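Local coordinates for type-2 ice-structuring protein (Brachyopsis rostratus, PDB 2ZIB), which binds ice crystals and inhibits their growth, protecting fish blood from freezing in subzero sea water, at residues A12-H17 with C21-A26; M29-A34 with G43-I48; Y56-V61 with A109-C114; G76-T81 with T94-I99. One frame throughout, in Å; residues are numbered along the deposited sequence. Where two conformers were deposited one is given.

Contact 1: residues A12-H17 with C21-A26; sequences AGWTLH and CFYSEA
Trp14 and Tyr23 pack together on the first beta hairpin of a C-type lectin-like domain, formed by strands 15-17 and 20-26. Two backbone bonds make the pairing: Thr15 N gives its hydrogen to Phe22 O at 2.8 Å, and Phe22 N returns one to Thr15 O, also at 2.8 Å. This reciprocal exchange makes Thr15 and Phe22 a hydrogen-bonded antiparallel pair, next to the non-hydrogen-bonded pair Leu16 and Cys21. The carbonyls also take weaker CA-H...O contacts, Trp14 CA lying 3.1 Å from Phe22 O.

Apolar packing centres on the indole. Tyr23 CB sits almost straight above the middle of the six-membered ring of Trp14, 3.4 Å from its centroid, a CH-pi contact. With CG anti to the backbone N (chi1 -176°), the phenol is carried off toward the pyrrole side, its plane inclined by 39° to the indole. Lys130 adds a cation-pi partner for Trp14. Further along, His17 CB lies 3.8 Å from Phe22 CE1, while Tyr56 of helix 51-60 meets both of their rings and bonds to Thr15 OG1. A disulfide from Cys21 to Cys10 ties the hairpin to the N-terminal segment.

A water bridges the two segments, donating to Gly13 O at 2.7 Å and accepting from Ser24 N at 2.9 Å.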
loop_
_atom_site.group_PDB
_atom_site.type_symbol
_atom_site.label_atom_id
_atom_site.label_comp_id
_atom_site.label_asym_id
_atom_site.label_seq_id
_atom_site.Cartn_x
_atom_site.Cartn_y
_atom_site.Cartn_z
ATOM N N ALA A 12 -0.992 12.600 14.931
ATOM C CA ALA A 12 -2.242 13.149 14.436
ATOM C C ALA A 12 -2.416 12.958 12.936
ATOM O O ALA A 12 -1.549 13.289 12.124
ATOM C CB ALA A 12 -2.311 14.598 14.786
ATOM N N GLY A 13 -3.575 12.453 12.580
ATOM C CA GLY A 13 -3.876 12.224 11.180
ATOM C C GLY A 13 -3.652 10.773 10.771
ATOM O O GLY A 13 -4.192 10.371 9.748
ATOM N N TRP A 14 -2.964 9.983 11.584
ATOM C CA TRP A 14 -2.692 8.578 11.289
ATOM C C TRP A 14 -3.501 7.720 12.244
ATOM O O TRP A 14 -3.809 8.156 13.383
ATOM C CB TRP A 14 -1.188 8.339 11.481
ATOM C CG TRP A 14 -0.292 9.083 10.574
ATOM C CD1 TRP A 14 -0.150 10.443 10.479
ATOM C CD2 TRP A 14 0.612 8.513 9.630
ATOM N NE1 TRP A 14 0.785 10.745 9.520
ATOM C CE2 TRP A 14 1.263 9.580 8.968
ATOM C CE3 TRP A 14 0.890 7.189 9.218
ATOM C CZ2 TRP A 14 2.214 9.368 7.934
ATOM C CZ3 TRP A 14 1.850 6.972 8.218
ATOM C CH2 TRP A 14 2.506 8.066 7.601
ATOM N N THR A 15 -3.780 6.481 11.854
ATOM C CA THR A 15 -4.597 5.576 12.662
ATOM C C THR A 15 -3.850 4.306 12.981
ATOM O O THR A 15 -3.036 3.806 12.171
ATOM C CB THR A 15 -5.921 5.272 11.969
ATOM O OG1 THR A 15 -5.692 4.679 10.663
ATOM C CG2 THR A 15 -6.718 6.532 11.799
ATOM N N LEU A 16 -4.121 3.778 14.170
ATOM C CA LEU A 16 -3.381 2.660 14.705
ATOM C C LEU A 16 -4.014 1.305 14.362
ATOM O O LEU A 16 -5.209 1.097 14.563
ATOM C CB LEU A 16 -3.322 2.840 16.253
ATOM C CG LEU A 16 -2.566 1.740 17.003
ATOM C CD1 LEU A 16 -1.066 1.697 16.697
ATOM C CD2 LEU A 16 -2.767 1.928 18.479
ATOM N N HIS A 17 -3.204 0.382 13.853
ATOM C CA HIS A 17 -3.585 -1.032 13.820
ATOM C C HIS A 17 -2.387 -1.853 14.230
ATOM O O HIS A 17 -1.336 -1.782 13.596
ATOM C CB HIS A 17 -4.049 -1.506 12.409
ATOM C CG HIS A 17 -4.298 -2.989 12.359
ATOM N ND1 HIS A 17 -3.334 -3.911 11.995
ATOM C CD2 HIS A 17 -5.366 -3.708 12.771
ATOM C CE1 HIS A 17 -3.820 -5.135 12.129
ATOM N NE2 HIS A 17 -5.033 -5.039 12.646
ATOM N N CYS A 21 1.037 2.488 12.121
ATOM C CA CYS A 21 0.179 3.653 11.905
ATOM C C CYS A 21 -0.031 3.850 10.420
ATOM O O CYS A 21 0.911 3.655 9.631
ATOM C CB CYS A 21 0.847 4.922 12.476
ATOM S SG CYS A 21 1.046 4.860 14.247
ATOM N N PHE A 22 -1.267 4.204 10.053
ATOM C CA PHE A 22 -1.670 4.305 8.644
ATOM C C PHE A 22 -2.177 5.704 8.346
ATOM O O PHE A 22 -2.849 6.328 9.165
ATOM C CB PHE A 22 -2.738 3.253 8.347
ATOM C CG PHE A 22 -2.204 1.855 8.453
ATOM C CD1 PHE A 22 -2.133 1.204 9.699
ATOM C CD2 PHE A 22 -1.708 1.196 7.327
ATOM C CE1 PHE A 22 -1.607 -0.070 9.804
ATOM C CE2 PHE A 22 -1.155 -0.109 7.423
ATOM C CZ PHE A 22 -1.124 -0.739 8.664
ATOM N N TYR A 23 -1.866 6.182 7.156
ATOM C CA TYR A 23 -2.310 7.494 6.674
ATOM C C TYR A 23 -3.015 7.379 5.347
ATOM O O TYR A 23 -2.437 6.879 4.394
ATOM C CB TYR A 23 -1.089 8.409 6.525
ATOM C CG TYR A 23 -1.516 9.809 6.124
ATOM C CD1 TYR A 23 -2.061 10.654 7.070
ATOM C CD2 TYR A 23 -1.422 10.254 4.819
ATOM C CE1 TYR A 23 -2.492 11.931 6.725
ATOM C CE2 TYR A 23 -1.853 11.533 4.421
ATOM C CZ TYR A 23 -2.407 12.349 5.394
ATOM O OH TYR A 23 -2.851 13.608 5.074
ATOM N N SER A 24 -4.248 7.872 5.306
ATOM C CA SER A 24 -5.019 7.861 4.081
ATOM C C SER A 24 -4.784 9.178 3.346
ATOM O O SER A 24 -5.216 10.221 3.820
ATOM C CB SER A 24 -6.501 7.619 4.411
ATOM O OG SER A 24 -7.237 7.643 3.215
ATOM N N GLU A 25 -4.066 9.103 2.219
ATOM C CA GLU A 25 -3.785 10.251 1.377
ATOM C C GLU A 25 -4.861 10.342 0.301
ATOM O O GLU A 25 -4.894 9.554 -0.665
ATOM C CB GLU A 25 -2.403 10.107 0.725
ATOM C CG GLU A 25 -2.067 11.234 -0.258
ATOM C CD GLU A 25 -2.130 12.595 0.391
ATOM O OE1 GLU A 25 -1.187 12.948 1.140
ATOM O OE2 GLU A 25 -3.130 13.312 0.177
ATOM N N ALA A 26 -5.768 11.293 0.471
ATOM C CA ALA A 26 -6.901 11.462 -0.455
ATOM C C ALA A 26 -6.478 12.128 -1.760
ATOM O O ALA A 26 -7.187 12.030 -2.772
ATOM C CB ALA A 26 -7.974 12.326 0.232
HETATM O O HOH W 1 -5.399 8.891 7.776
HETATM O O HOH W 2 -6.014 6.007 8.240
#

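Contact 2: residues M29-A34 with G43-I48; sequences MTWDLA and GHLASI. With SO4 (sulfate ion), chain B.
His44 NE2 donates a nearly straight bond to sulfate O2, 2.7 Å long with 168° at the hydrogen, and the oxygen lies at the edge of the imidazole, near its plane. The ion probably comes from the crystallisation liquor. Glu35 grips the other ring nitrogen: its OE2 bonds to ND1 and its OE1 to Leu45 N, an arrangement that would favour a positively charged ring.

While His44 turns to the sulfate, Leu45 points toward helix 31-40 and makes the apolar contact with one methyl for each partner. CD1 rests over a face of the Trp31 indole, 3.7 Å from the centroid of the five-membered ring and displaced toward its rim; its closest ring atom is NE1 at 3.5 Å. CD2 touches Ala34 CB at 3.9 Å, one helical turn further on. A chi1 of -176° swings the Trp31 ring away from its own backbone N and beside the carbonyl carbon, which brings it to Leu45. NE1 is not left without a partner in the buried interior, since it bonds to Ile67 O, and Trp66 meets the ring edge-to-face.

The helix start is fixed by Thr30, the N-cap, whose OG1 accepts from Leu33 N at 3.1 Å. Leucine wedged between tryptophan and alanine thus joins the first helix to the short strand 44-45, a helix-on-sheet packing that belongs to the C-type lectin fold.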
loop_
_atom_site.group_PDB
_atom_site.type_symbol
_atom_site.label_atom_id
_atom_site.label_comp_id
_atom_site.label_asym_id
_atom_site.label_seq_id
_atom_site.Cartn_x
_atom_site.Cartn_y
_atom_site.Cartn_z
ATOM N N MET A 29 -2.424 10.800 -6.982
ATOM C CA MET A 29 -1.096 11.047 -7.545
ATOM C C MET A 29 -0.549 9.788 -8.190
ATOM O O MET A 29 -1.122 8.654 -8.000
ATOM C CB MET A 29 -0.023 11.455 -6.542
ATOM C CG MET A 29 -0.314 12.258 -5.303
ATOM S SD MET A 29 0.795 12.187 -3.799
ATOM C CE MET A 29 -0.049 13.375 -2.843
ATOM N N THR A 30 0.534 9.900 -8.939
ATOM C CA THR A 30 1.176 8.717 -9.506
ATOM C C THR A 30 1.716 7.847 -8.375
ATOM O O THR A 30 1.916 8.310 -7.241
ATOM C CB THR A 30 2.314 9.065 -10.441
ATOM O OG1 THR A 30 3.351 9.672 -9.628
ATOM C CG2 THR A 30 1.861 10.082 -11.535
ATOM N N TRP A 31 2.006 6.581 -8.676
ATOM C CA TRP A 31 2.553 5.713 -7.622
ATOM C C TRP A 31 3.862 6.297 -7.083
ATOM O O TRP A 31 4.091 6.320 -5.885
ATOM C CB TRP A 31 2.771 4.330 -8.199
ATOM C CG TRP A 31 3.252 3.307 -7.179
ATOM C CD1 TRP A 31 2.472 2.377 -6.510
ATOM C CD2 TRP A 31 4.621 3.026 -6.801
ATOM N NE1 TRP A 31 3.277 1.557 -5.734
ATOM C CE2 TRP A 31 4.589 1.947 -5.886
ATOM C CE3 TRP A 31 5.882 3.588 -7.157
ATOM C CZ2 TRP A 31 5.755 1.399 -5.327
ATOM C CZ3 TRP A 31 7.040 3.049 -6.602
ATOM C CH2 TRP A 31 6.958 1.992 -5.654
ATOM N N ASP A 32 4.725 6.787 -7.990
ATOM C CA ASP A 32 6.025 7.306 -7.547
ATOM C C ASP A 32 5.815 8.521 -6.690
ATOM O O ASP A 32 6.528 8.666 -5.631
ATOM C CB ASP A 32 6.896 7.583 -8.757
ATOM C CG ASP A 32 7.126 6.319 -9.580
ATOM O OD1 ASP A 32 6.275 5.977 -10.430
ATOM O OD2 ASP A 32 8.096 5.561 -9.380
ATOM N N LEU A 33 4.913 9.423 -7.015
ATOM C CA LEU A 33 4.703 10.590 -6.134
ATOM C C LEU A 33 4.107 10.138 -4.828
ATOM O O LEU A 33 4.445 10.709 -3.782
ATOM C CB LEU A 33 3.798 11.632 -6.803
ATOM C CG LEU A 33 4.568 12.813 -7.413
ATOM C CD1 LEU A 33 5.494 12.322 -8.538
ATOM C CD2 LEU A 33 3.582 13.877 -7.888
ATOM N N ALA A 34 3.215 9.143 -4.845
ATOM C CA ALA A 34 2.583 8.702 -3.603
ATOM C C ALA A 34 3.650 8.082 -2.669
ATOM O O ALA A 34 3.636 8.321 -1.438
ATOM C CB ALA A 34 1.463 7.701 -3.906
ATOM N N GLY A 43 7.355 7.527 6.349
ATOM C CA GLY A 43 6.965 6.126 6.134
ATOM C C GLY A 43 7.136 5.710 4.689
ATOM O O GLY A 43 8.086 6.097 4.007
ATOM N N HIS A 44 6.216 4.853 4.262
ATOM C CA HIS A 44 6.235 4.260 2.897
ATOM C C HIS A 44 4.794 4.049 2.517
ATOM O O HIS A 44 3.927 3.945 3.397
ATOM C CB HIS A 44 6.972 2.904 2.882
ATOM C CG HIS A 44 8.456 3.024 3.021
ATOM N ND1 HIS A 44 9.249 3.478 1.995
ATOM C CD2 HIS A 44 9.270 2.820 4.078
ATOM C CE1 HIS A 44 10.516 3.500 2.406
ATOM N NE2 HIS A 44 10.553 3.106 3.671
ATOM N N LEU A 45 4.532 3.863 1.217
ATOM C CA LEU A 45 3.246 3.257 0.872
ATOM C C LEU A 45 3.074 1.968 1.692
ATOM O O LEU A 45 4.051 1.248 1.909
ATOM C CB LEU A 45 3.244 2.937 -0.625
ATOM C CG LEU A 45 3.002 4.145 -1.532
ATOM C CD1 LEU A 45 3.257 3.768 -2.993
ATOM C CD2 LEU A 45 1.597 4.713 -1.367
ATOM N N ALA A 46 1.849 1.661 2.085
ATOM C CA ALA A 46 1.658 0.533 2.993
ATOM C C ALA A 46 2.027 -0.785 2.338
ATOM O O ALA A 46 1.628 -1.088 1.205
ATOM C CB ALA A 46 0.203 0.478 3.425
ATOM N N SER A 47 2.713 -1.633 3.121
ATOM C CA SER A 47 2.808 -3.060 2.817
ATOM C C SER A 47 1.740 -3.800 3.619
ATOM O O SER A 47 1.302 -3.333 4.685
ATOM C CB SER A 47 4.206 -3.570 3.137
ATOM O OG SER A 47 4.437 -3.466 4.530
ATOM N N ILE A 48 1.323 -4.962 3.115
ATOM C CA ILE A 48 0.221 -5.725 3.679
ATOM C C ILE A 48 0.640 -7.176 3.859
ATOM O O ILE A 48 1.157 -7.817 2.931
ATOM C CB ILE A 48 -1.004 -5.639 2.762
ATOM C CG1 ILE A 48 -1.392 -4.175 2.481
ATOM C CG2 ILE A 48 -2.168 -6.458 3.361
ATOM C CD1 ILE A 48 -2.667 -3.982 1.679
HETATM S S SO4 B . 12.089 3.127 6.777
HETATM O O1 SO4 B . 11.054 4.245 6.808
HETATM O O2 SO4 B . 12.523 2.835 5.429
HETATM O O3 SO4 B . 13.262 3.559 7.553
HETATM O O4 SO4 B . 11.469 1.873 7.224
#

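Contact 3: residues Y56-V61 with A109-C114; sequences YIKDIV and AAVDKC
Lys113 and Lys58 lay their aliphatic stems against each other where the last turn of helix 51-60 in this C-type lectin fold meets the loop between strands 104-107 and 115-118. From CB, which points toward the helix, the Lys113 chain first presents CG to Lys58 CG at 3.9 Å. A bend at chi2 (-89°) then turns it along Val61, where CD and CE lie 3.9 and 3.8 Å from Val61 CG2. A second bend at chi4 brings NZ back to its own loop, to bond with Ala110 O at 3.0 Å and also with Thr108 O. The ammonium group is therefore held by two carbonyls while its carbons serve as apolar surface.

Lys58, extended beyond CG, crosses Lys113 obliquely and reaches on to the turn, its CE 3.2 Å from Val111 O. Asp112 OD1 accepts from Cys114 N, an Asx turn, and Gln54 of the same helix as Lys58 donates to Asp112 O. Residues 110 to 113 form a type I turn, closed by Lys113 N to Ala110 O at 2.8 Å. Ala110 O takes two donors of one residue, Lys113 N and Lys113 NZ, which approach from opposite faces of its carbonyl plane.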
loop_
_atom_site.group_PDB
_atom_site.type_symbol
_atom_site.label_atom_id
_atom_site.label_comp_id
_atom_site.label_asym_id
_atom_site.label_seq_id
_atom_site.Cartn_x
_atom_site.Cartn_y
_atom_site.Cartn_z
ATOM N N TYR A 56 -8.293 -4.315 7.511
ATOM C CA TYR A 56 -8.186 -3.022 8.189
ATOM C C TYR A 56 -8.020 -1.867 7.179
ATOM O O TYR A 56 -8.658 -0.819 7.282
ATOM C CB TYR A 56 -6.966 -3.024 9.134
ATOM C CG TYR A 56 -6.758 -1.664 9.766
ATOM C CD1 TYR A 56 -7.539 -1.280 10.865
ATOM C CD2 TYR A 56 -5.820 -0.755 9.281
ATOM C CE1 TYR A 56 -7.416 -0.003 11.460
ATOM C CE2 TYR A 56 -5.687 0.511 9.854
ATOM C CZ TYR A 56 -6.464 0.877 10.940
ATOM O OH TYR A 56 -6.305 2.126 11.505
ATOM N N ILE A 57 -7.122 -2.047 6.223
ATOM C CA ILE A 57 -6.867 -0.997 5.236
ATOM C C ILE A 57 -8.083 -0.801 4.342
ATOM O O ILE A 57 -8.469 0.345 4.067
ATOM C CB ILE A 57 -5.567 -1.302 4.425
ATOM C CG1 ILE A 57 -4.315 -1.240 5.331
ATOM C CG2 ILE A 57 -5.438 -0.359 3.246
ATOM C CD1 ILE A 57 -3.046 -1.913 4.742
ATOM N N LYS A 58 -8.721 -1.904 3.926
ATOM C CA LYS A 58 -9.956 -1.820 3.147
ATOM C C LYS A 58 -10.931 -0.899 3.834
ATOM O O LYS A 58 -11.573 -0.083 3.205
ATOM C CB LYS A 58 -10.545 -3.221 3.023
ATOM C CG LYS A 58 -11.991 -3.254 2.535
ATOM C CD LYS A 58 -12.605 -4.639 2.696
ATOM C CE LYS A 58 -14.102 -4.636 2.454
ATOM N NZ LYS A 58 -14.732 -5.787 3.167
ATOM N N ASP A 59 -11.040 -1.027 5.162
ATOM C CA ASP A 59 -12.027 -0.243 5.882
ATOM C C ASP A 59 -11.673 1.214 6.032
ATOM O O ASP A 59 -12.551 2.035 6.276
ATOM C CB ASP A 59 -12.279 -0.865 7.252
ATOM C CG ASP A 59 -12.953 -2.230 7.161
ATOM O OD1 ASP A 59 -13.473 -2.637 6.074
ATOM O OD2 ASP A 59 -12.970 -2.996 8.147
ATOM N N ILE A 60 -10.416 1.578 5.814
ATOM C CA ILE A 60 -10.041 2.987 5.901
ATOM C C ILE A 60 -10.341 3.744 4.623
ATOM O O ILE A 60 -10.784 4.893 4.670
ATOM C CB ILE A 60 -8.521 3.111 6.275
ATOM C CG1 ILE A 60 -8.310 2.806 7.757
ATOM C CG2 ILE A 60 -7.939 4.509 5.834
ATOM C CD1 ILE A 60 -9.447 3.248 8.636
ATOM N N VAL A 61 -10.098 3.075 3.496
ATOM C CA VAL A 61 -9.903 3.771 2.213
ATOM C C VAL A 61 -11.231 3.945 1.476
ATOM O O VAL A 61 -12.188 3.219 1.742
ATOM C CB VAL A 61 -8.870 3.056 1.319
ATOM C CG1 VAL A 61 -7.505 2.998 1.999
ATOM C CG2 VAL A 61 -9.306 1.649 0.931
ATOM N N ALA A 109 -10.882 -1.210 -7.202
ATOM C CA ALA A 109 -12.212 -0.734 -6.854
ATOM C C ALA A 109 -13.152 -1.881 -6.455
ATOM O O ALA A 109 -14.255 -1.613 -5.981
ATOM C CB ALA A 109 -12.800 0.002 -8.028
ATOM N N ALA A 110 -12.716 -3.130 -6.587
ATOM C CA ALA A 110 -13.568 -4.230 -6.082
ATOM C C ALA A 110 -13.803 -3.984 -4.584
ATOM O O ALA A 110 -12.907 -3.493 -3.875
ATOM C CB ALA A 110 -12.862 -5.518 -6.320
ATOM N N VAL A 111 -14.968 -4.382 -4.079
ATOM C CA VAL A 111 -15.229 -4.252 -2.638
ATOM C C VAL A 111 -14.171 -4.938 -1.773
ATOM O O VAL A 111 -13.771 -4.406 -0.716
ATOM C CB VAL A 111 -16.673 -4.727 -2.291
ATOM C CG1 VAL A 111 -16.848 -4.947 -0.769
ATOM C CG2 VAL A 111 -17.691 -3.708 -2.823
ATOM N N ASP A 112 -13.668 -6.101 -2.203
ATOM C CA ASP A 112 -12.660 -6.797 -1.428
ATOM C C ASP A 112 -11.263 -6.197 -1.558
ATOM O O ASP A 112 -10.322 -6.672 -0.912
ATOM C CB ASP A 112 -12.700 -8.302 -1.687
ATOM C CG ASP A 112 -11.997 -8.744 -2.934
ATOM O OD1 ASP A 112 -11.658 -7.929 -3.824
ATOM O OD2 ASP A 112 -11.799 -9.973 -3.057
ATOM N N LYS A 113 -11.138 -5.155 -2.392
ATOM C CA LYS A 113 -9.842 -4.431 -2.563
ATOM C C LYS A 113 -8.738 -5.364 -3.030
ATOM O O LYS A 113 -7.555 -5.136 -2.760
ATOM C CB LYS A 113 -9.486 -3.723 -1.239
ATOM C CG LYS A 113 -10.416 -2.598 -0.923
ATOM C CD LYS A 113 -9.888 -1.291 -1.571
ATOM C CE LYS A 113 -11.008 -0.271 -1.889
ATOM N NZ LYS A 113 -11.934 -0.796 -3.011
ATOM N N CYS A 114 -9.101 -6.393 -3.799
ATOM C CA CYS A 114 -8.076 -7.263 -4.337
ATOM C C CYS A 114 -7.069 -6.464 -5.157
ATOM O O CYS A 114 -7.390 -5.404 -5.751
ATOM C CB CYS A 114 -8.699 -8.416 -5.142
ATOM S SG CYS A 114 -9.665 -7.952 -6.617
#

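Contact 4: residues G76-T81 with T94-I99; sequences GAWSWT and TKPNDI
Trp78 and Asp98 each set CG beside the backbone N and opposite the carbonyl carbon (chi1 -68° and -71°), which turns indole and carboxylate toward one another across the long loop region of the C-type lectin fold. The resulting bond runs from Trp78 NE1 to Asp98 OD1, 3.0 Å long with 153° at the hydrogen. OD1 lies at the indole edge, near the ring plane, and is met on its syn side, slightly outside the carboxylate plane.

Pro96 supplies the apolar part. Its CG is 3.8 Å from Trp78 NE1 and its CB 4.1 Å from Trp78 CZ2, the two side chains running past each other in opposite directions. The peptide before Pro96 is cis, and Lys95-Pro96-Asn97 probably corresponds to the Glu-Pro-Asn or Gln-Pro-Asp motif of calcium-binding lectins; this antifreeze protein, however, is calcium-independent. Asp117 holds the 97-98 backbone, its two carboxylate oxygens accepting from Asn97 N and Asp98 N, and it also touches Trp78 and Pro96.

Gly76 lies over a face of the Asp98 carboxylate, its CA 3.3 Å from Asp98 CG; its positive phi suits glycine. Having no side chain, Gly76 lets the acid lie directly against its backbone. A water joins the two here, donating to Gly76 O at 2.8 Å and to Asp98 OD2 at 2.6 Å.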
loop_
_atom_site.group_PDB
_atom_site.type_symbol
_atom_site.label_atom_id
_atom_site.label_comp_id
_atom_site.label_asym_id
_atom_site.label_seq_id
_atom_site.Cartn_x
_atom_site.Cartn_y
_atom_site.Cartn_z
ATOM N N GLY A 76 7.507 -9.429 -12.814
ATOM C CA GLY A 76 6.871 -10.342 -11.871
ATOM C C GLY A 76 7.554 -10.510 -10.530
ATOM O O GLY A 76 7.022 -11.251 -9.696
ATOM N N ALA A 77 8.679 -9.819 -10.284
ATOM C CA ALA A 77 9.370 -9.977 -8.999
ATOM C C ALA A 77 8.930 -8.803 -8.121
ATOM O O ALA A 77 9.428 -7.693 -8.241
ATOM C CB ALA A 77 10.853 -10.005 -9.230
ATOM N N TRP A 78 7.925 -9.053 -7.291
ATOM C CA TRP A 78 7.299 -8.019 -6.458
ATOM C C TRP A 78 8.167 -7.740 -5.226
ATOM O O TRP A 78 8.683 -8.657 -4.593
ATOM C CB TRP A 78 5.850 -8.437 -6.090
ATOM C CG TRP A 78 4.993 -8.432 -7.288
ATOM C CD1 TRP A 78 4.761 -9.497 -8.141
ATOM C CD2 TRP A 78 4.404 -7.281 -7.900
ATOM N NE1 TRP A 78 4.092 -9.044 -9.254
ATOM C CE2 TRP A 78 3.857 -7.690 -9.123
ATOM C CE3 TRP A 78 4.347 -5.907 -7.551
ATOM C CZ2 TRP A 78 3.243 -6.798 -10.008
ATOM C CZ3 TRP A 78 3.730 -5.043 -8.413
ATOM C CH2 TRP A 78 3.190 -5.472 -9.625
ATOM N N SER A 79 8.197 -6.476 -4.836
ATOM C CA SER A 79 8.827 -6.013 -3.595
ATOM C C SER A 79 7.993 -4.921 -2.988
ATOM O O SER A 79 7.307 -4.174 -3.695
ATOM C CB SER A 79 10.136 -5.258 -4.024
ATOM O OG SER A 79 11.033 -6.032 -4.820
ATOM N N TRP A 80 8.089 -4.803 -1.667
ATOM C CA TRP A 80 7.506 -3.666 -0.957
ATOM C C TRP A 80 8.529 -2.551 -0.792
ATOM O O TRP A 80 9.703 -2.844 -0.449
ATOM C CB TRP A 80 7.034 -4.078 0.437
ATOM C CG TRP A 80 5.907 -5.095 0.489
ATOM C CD1 TRP A 80 5.962 -6.361 1.040
ATOM C CD2 TRP A 80 4.541 -4.911 0.076
ATOM N NE1 TRP A 80 4.751 -6.990 0.942
ATOM C CE2 TRP A 80 3.842 -6.114 0.386
ATOM C CE3 TRP A 80 3.829 -3.846 -0.510
ATOM C CZ2 TRP A 80 2.480 -6.276 0.099
ATOM C CZ3 TRP A 80 2.467 -3.999 -0.777
ATOM C CH2 TRP A 80 1.807 -5.224 -0.474
ATOM N N THR A 81 8.111 -1.300 -0.920
ATOM C CA THR A 81 9.082 -0.200 -0.761
ATOM C C THR A 81 9.679 -0.124 0.648
ATOM O O THR A 81 10.766 0.429 0.819
ATOM C CB THR A 81 8.465 1.143 -1.079
ATOM O OG1 THR A 81 7.294 1.317 -0.269
ATOM C CG2 THR A 81 8.091 1.267 -2.570
ATOM N N THR A 94 -6.842 -13.824 -11.944
ATOM C CA THR A 94 -5.972 -13.758 -13.135
ATOM C C THR A 94 -4.827 -12.750 -13.035
ATOM O O THR A 94 -4.080 -12.578 -13.983
ATOM C CB THR A 94 -6.753 -13.528 -14.454
ATOM O OG1 THR A 94 -7.067 -12.134 -14.600
ATOM C CG2 THR A 94 -8.093 -14.264 -14.464
ATOM N N LYS A 95 -4.733 -12.059 -11.910
ATOM C CA LYS A 95 -3.632 -11.092 -11.706
ATOM C C LYS A 95 -2.565 -11.678 -10.810
ATOM O O LYS A 95 -2.841 -12.628 -10.054
ATOM C CB LYS A 95 -4.271 -9.794 -11.098
ATOM C CG LYS A 95 -5.480 -9.281 -11.884
ATOM C CD LYS A 95 -5.158 -9.030 -13.332
ATOM C CE LYS A 95 -6.439 -8.645 -14.017
ATOM N NZ LYS A 95 -6.215 -8.248 -15.461
ATOM N N PRO A 96 -1.340 -11.161 -10.832
ATOM C CA PRO A 96 -0.900 -10.016 -11.630
ATOM C C PRO A 96 -0.619 -10.369 -13.082
ATOM O O PRO A 96 -0.323 -11.511 -13.378
ATOM C CB PRO A 96 0.402 -9.607 -10.898
ATOM C CG PRO A 96 0.984 -10.921 -10.351
ATOM C CD PRO A 96 -0.266 -11.706 -9.974
ATOM N N ASN A 97 -0.687 -9.400 -13.987
ATOM C CA ASN A 97 -0.282 -9.704 -15.393
ATOM C C ASN A 97 1.248 -9.744 -15.539
ATOM O O ASN A 97 1.716 -10.407 -16.465
ATOM C CB ASN A 97 -0.855 -8.742 -16.436
ATOM C CG ASN A 97 -2.234 -9.069 -16.804
ATOM O OD1 ASN A 97 -2.512 -10.016 -17.593
ATOM N ND2 ASN A 97 -3.144 -8.315 -16.233
ATOM N N ASP A 98 1.982 -9.103 -14.618
ATOM C CA ASP A 98 3.453 -9.147 -14.653
ATOM C C ASP A 98 4.014 -8.646 -15.998
ATOM O O ASP A 98 5.034 -9.150 -16.497
ATOM C CB ASP A 98 3.967 -10.550 -14.298
ATOM C CG ASP A 98 3.782 -10.874 -12.854
ATOM O OD1 ASP A 98 3.554 -9.939 -12.017
ATOM O OD2 ASP A 98 3.926 -12.054 -12.468
ATOM N N ILE A 99 3.368 -7.648 -16.582
ATOM C CA ILE A 99 3.908 -6.944 -17.750
ATOM C C ILE A 99 4.665 -5.729 -17.229
ATOM O O ILE A 99 4.105 -4.951 -16.434
ATOM C CB ILE A 99 2.744 -6.558 -18.739
ATOM C CG1 ILE A 99 1.938 -7.790 -19.200
ATOM C CG2 ILE A 99 3.311 -5.848 -19.942
ATOM C CD1 ILE A 99 0.534 -7.440 -19.790
HETATM O O HOH W 3 4.433 -12.320 -9.916
#

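The four contacts show how chemistry varies with both depth and the elements joined in a small lectin-like fold. Contact 2 is the buried one and makes no hydrogen bond between its segments; contact 4, at the surface, relies on a charged acceptor and water. Contacts 1 and 3 are partly buried, the first held by sheet bonds, the second by lysine stems. Contacts 1 and 2 reach the same large sheet. Tyr56 links contacts 1 and 3, while Ile48 and Ile57 join contacts 2 and 3, and Ser47 packs on Trp80 between contacts 2 and 4. Contacts 1 and 4 lie about 25 Å apart, centre to centre, on opposite sides of the chain's centre.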